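Local coordinates for protein sulfate transporter 4.1, chloroplastic (Arabidopsis thaliana, PDB 7LHV) that cotransports sulfate with protons across a membrane as an SLC26/SulP-family symporter and may take part in regulating sulfate assimilation, at residues L200-S205 against V343-S348. Numbering follows the deposited sequence.
Sequences LIRFIS and VAILES. With S1P ((2S,3R,4E)-2-amino-3-hydroxyoctadec-4-en-1-yl dihydrogen phosphate), chain G.
With CG anti to its carbonyl carbon (chi1 -56°) and the chain extended from there to NE, R202 reaches toward helix 330-358, and the turn at chi4 (-75°) places CZ beside I345. In I345, CG2 stands anti to the backbone N, and this methyl lies over one guanidinium face, displaced toward the rim, at 3.5 Å from NH1 of R202. The same NH1 comes within 2.7 Å of the backbone O of I345, so a single residue meets the arginine through both a methyl and a carbonyl. Beside it, L346 crosses I201 and I204 of the type I turn I201–I204 at about a right angle. Its CG is 3.8 Å from CG2 of I201. Its CD2 lies 3.7 Å from the turn's carbonyl, I201 O. Its CD1 is 3.9 Å from CD1 of I204. Within this SLC26 membrane domain, the contact joins the linker between helices 173-194 and 206-229 to a pi-type turn in helix 330-358. I204 N bonds to I201 O (3.2 Å), closing the turn, and S205, at the N-cap of helix 206-229, makes a weak hydrogen bond with V208 N through OG. F203 is directed away from 343-348; the end of L200 leads away too, CD2 packing 3.8 Å from C14 of the S1P tail. Another S1P touches L346.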
loop_
_atom_site.group_PDB
_atom_site.type_symbol
_atom_site.label_atom_id
_atom_site.label_comp_id
_atom_site.label_asym_id
_atom_site.label_seq_id
_atom_site.Cartn_x
_atom_site.Cartn_y
_atom_site.Cartn_z
ATOM N N LEU A 200 -3.084 -8.337 5.988
ATOM C CA LEU A 200 -3.117 -7.287 4.976
ATOM C C LEU A 200 -3.735 -5.995 5.484
ATOM O O LEU A 200 -3.590 -4.961 4.825
ATOM C CB LEU A 200 -3.893 -7.764 3.747
ATOM C CG LEU A 200 -3.082 -8.395 2.619
ATOM C CD1 LEU A 200 -4.014 -9.005 1.589
ATOM C CD2 LEU A 200 -2.171 -7.367 1.977
ATOM N N ILE A 201 -4.412 -6.025 6.628
ATOM C CA ILE A 201 -5.083 -4.852 7.156
ATOM C C ILE A 201 -4.393 -4.302 8.401
ATOM O O ILE A 201 -4.445 -3.090 8.638
ATOM C CB ILE A 201 -6.564 -5.173 7.445
ATOM C CG1 ILE A 201 -7.257 -5.652 6.174
ATOM C CG2 ILE A 201 -7.299 -3.960 7.977
ATOM C CD1 ILE A 201 -7.256 -4.629 5.067
ATOM N N ARG A 202 -3.716 -5.146 9.179
ATOM C CA ARG A 202 -3.138 -4.736 10.453
ATOM C C ARG A 202 -1.954 -3.790 10.309
ATOM O O ARG A 202 -1.325 -3.470 11.323
ATOM C CB ARG A 202 -2.723 -5.971 11.253
ATOM C CG ARG A 202 -3.854 -6.958 11.470
ATOM C CD ARG A 202 -3.413 -8.139 12.319
ATOM N NE ARG A 202 -4.209 -9.327 12.040
ATOM C CZ ARG A 202 -5.456 -9.510 12.455
ATOM N NH1 ARG A 202 -6.074 -8.610 13.202
ATOM N NH2 ARG A 202 -6.096 -10.622 12.113
ATOM N N PHE A 203 -1.623 -3.341 9.100
ATOM C CA PHE A 203 -0.601 -2.317 8.944
ATOM C C PHE A 203 -1.107 -0.925 9.291
ATOM O O PHE A 203 -0.297 0.002 9.388
ATOM C CB PHE A 203 -0.053 -2.324 7.512
ATOM C CG PHE A 203 -0.983 -1.716 6.501
ATOM C CD1 PHE A 203 -1.935 -2.489 5.866
ATOM C CD2 PHE A 203 -0.904 -0.371 6.182
ATOM C CE1 PHE A 203 -2.791 -1.935 4.940
ATOM C CE2 PHE A 203 -1.759 0.184 5.262
ATOM C CZ PHE A 203 -2.703 -0.598 4.639
ATOM N N ILE A 204 -2.416 -0.756 9.468
ATOM C CA ILE A 204 -2.975 0.560 9.753
ATOM C C ILE A 204 -2.611 0.966 11.173
ATOM O O ILE A 204 -2.804 0.199 12.125
ATOM C CB ILE A 204 -4.494 0.555 9.540
ATOM C CG1 ILE A 204 -4.819 0.127 8.111
ATOM C CG2 ILE A 204 -5.073 1.923 9.823
ATOM C CD1 ILE A 204 -6.276 -0.146 7.871
ATOM N N SER A 205 -2.078 2.175 11.322
ATOM C CA SER A 205 -1.607 2.634 12.618
ATOM C C SER A 205 -2.768 2.797 13.587
ATOM O O SER A 205 -3.907 3.052 13.191
ATOM C CB SER A 205 -0.856 3.956 12.475
ATOM O OG SER A 205 -1.726 4.995 12.078
ATOM N N VAL A 343 -13.006 -3.473 10.284
ATOM C CA VAL A 343 -13.185 -3.187 11.704
ATOM C C VAL A 343 -13.019 -4.463 12.516
ATOM O O VAL A 343 -12.267 -4.502 13.499
ATOM C CB VAL A 343 -14.555 -2.534 11.948
ATOM C CG1 VAL A 343 -14.893 -2.547 13.424
ATOM C CG2 VAL A 343 -14.568 -1.116 11.406
ATOM N N ALA A 344 -13.676 -5.542 12.085
ATOM C CA ALA A 344 -13.563 -6.801 12.807
ATOM C C ALA A 344 -12.129 -7.300 12.835
ATOM O O ALA A 344 -11.712 -7.930 13.811
ATOM C CB ALA A 344 -14.475 -7.852 12.181
ATOM N N ILE A 345 -11.360 -7.036 11.778
ATOM C CA ILE A 345 -9.959 -7.439 11.779
ATOM C C ILE A 345 -9.162 -6.580 12.749
ATOM O O ILE A 345 -8.247 -7.066 13.425
ATOM C CB ILE A 345 -9.384 -7.381 10.354
ATOM C CG1 ILE A 345 -10.075 -8.412 9.465
ATOM C CG2 ILE A 345 -7.890 -7.623 10.365
ATOM C CD1 ILE A 345 -9.734 -8.278 8.008
ATOM N N LEU A 346 -9.503 -5.298 12.850
ATOM C CA LEU A 346 -8.669 -4.368 13.599
ATOM C C LEU A 346 -9.090 -4.239 15.055
ATOM O O LEU A 346 -8.231 -4.121 15.936
ATOM C CB LEU A 346 -8.692 -2.993 12.928
ATOM C CG LEU A 346 -7.977 -2.908 11.580
ATOM C CD1 LEU A 346 -8.185 -1.543 10.957
ATOM C CD2 LEU A 346 -6.500 -3.208 11.733
ATOM N N GLU A 347 -10.392 -4.261 15.334
ATOM C CA GLU A 347 -10.894 -4.029 16.684
ATOM C C GLU A 347 -11.277 -5.321 17.398
ATOM O O GLU A 347 -10.751 -5.610 18.476
ATOM C CB GLU A 347 -12.085 -3.067 16.637
ATOM C CG GLU A 347 -11.714 -1.665 16.204
ATOM C CD GLU A 347 -12.910 -0.739 16.147
ATOM O OE1 GLU A 347 -14.046 -1.224 16.327
ATOM O OE2 GLU A 347 -12.713 0.472 15.927
ATOM N N SER A 348 -12.189 -6.104 16.818
ATOM C CA SER A 348 -12.689 -7.294 17.503
ATOM C C SER A 348 -11.580 -8.309 17.747
ATOM O O SER A 348 -11.478 -8.881 18.841
ATOM C CB SER A 348 -13.819 -7.925 16.695
ATOM O OG SER A 348 -14.099 -9.235 17.154
HETATM C C1 S1P G . 0.310 -14.912 -0.478
HETATM O O1 S1P G . 1.107 -14.790 0.717
HETATM C C2 S1P G . 0.579 -13.596 -1.163
HETATM N N2 S1P G . 1.195 -12.682 -0.204
HETATM C C3 S1P G . -0.667 -12.869 -1.670
HETATM O O3 S1P G . -0.477 -11.516 -1.277
HETATM C C4 S1P G . -1.939 -13.391 -1.091
HETATM C C5 S1P G . -3.148 -12.995 -1.434
HETATM C C6 S1P G . -3.579 -11.980 -2.434
HETATM C C7 S1P G . -3.562 -10.544 -1.955
HETATM C C8 S1P G . -3.090 -9.598 -3.022
HETATM C C9 S1P G . -4.032 -8.452 -3.294
HETATM C C10 S1P G . -3.873 -7.303 -2.328
HETATM C C11 S1P G . -4.652 -6.065 -2.700
HETATM C C12 S1P G . -4.247 -4.833 -1.916
HETATM C C13 S1P G . -3.055 -5.043 -1.024
HETATM C C14 S1P G . -2.986 -4.096 0.144
HETATM C C15 S1P G . -3.994 -2.978 0.088
HETATM C C16 S1P G . -4.759 -2.762 1.381
HETATM P P22 S1P G . 2.603 -15.291 0.931
HETATM O O23 S1P G . 2.858 -16.453 -0.001
HETATM O O24 S1P G . 3.486 -14.157 0.516
HETATM O O25 S1P G . 2.793 -15.638 2.329
#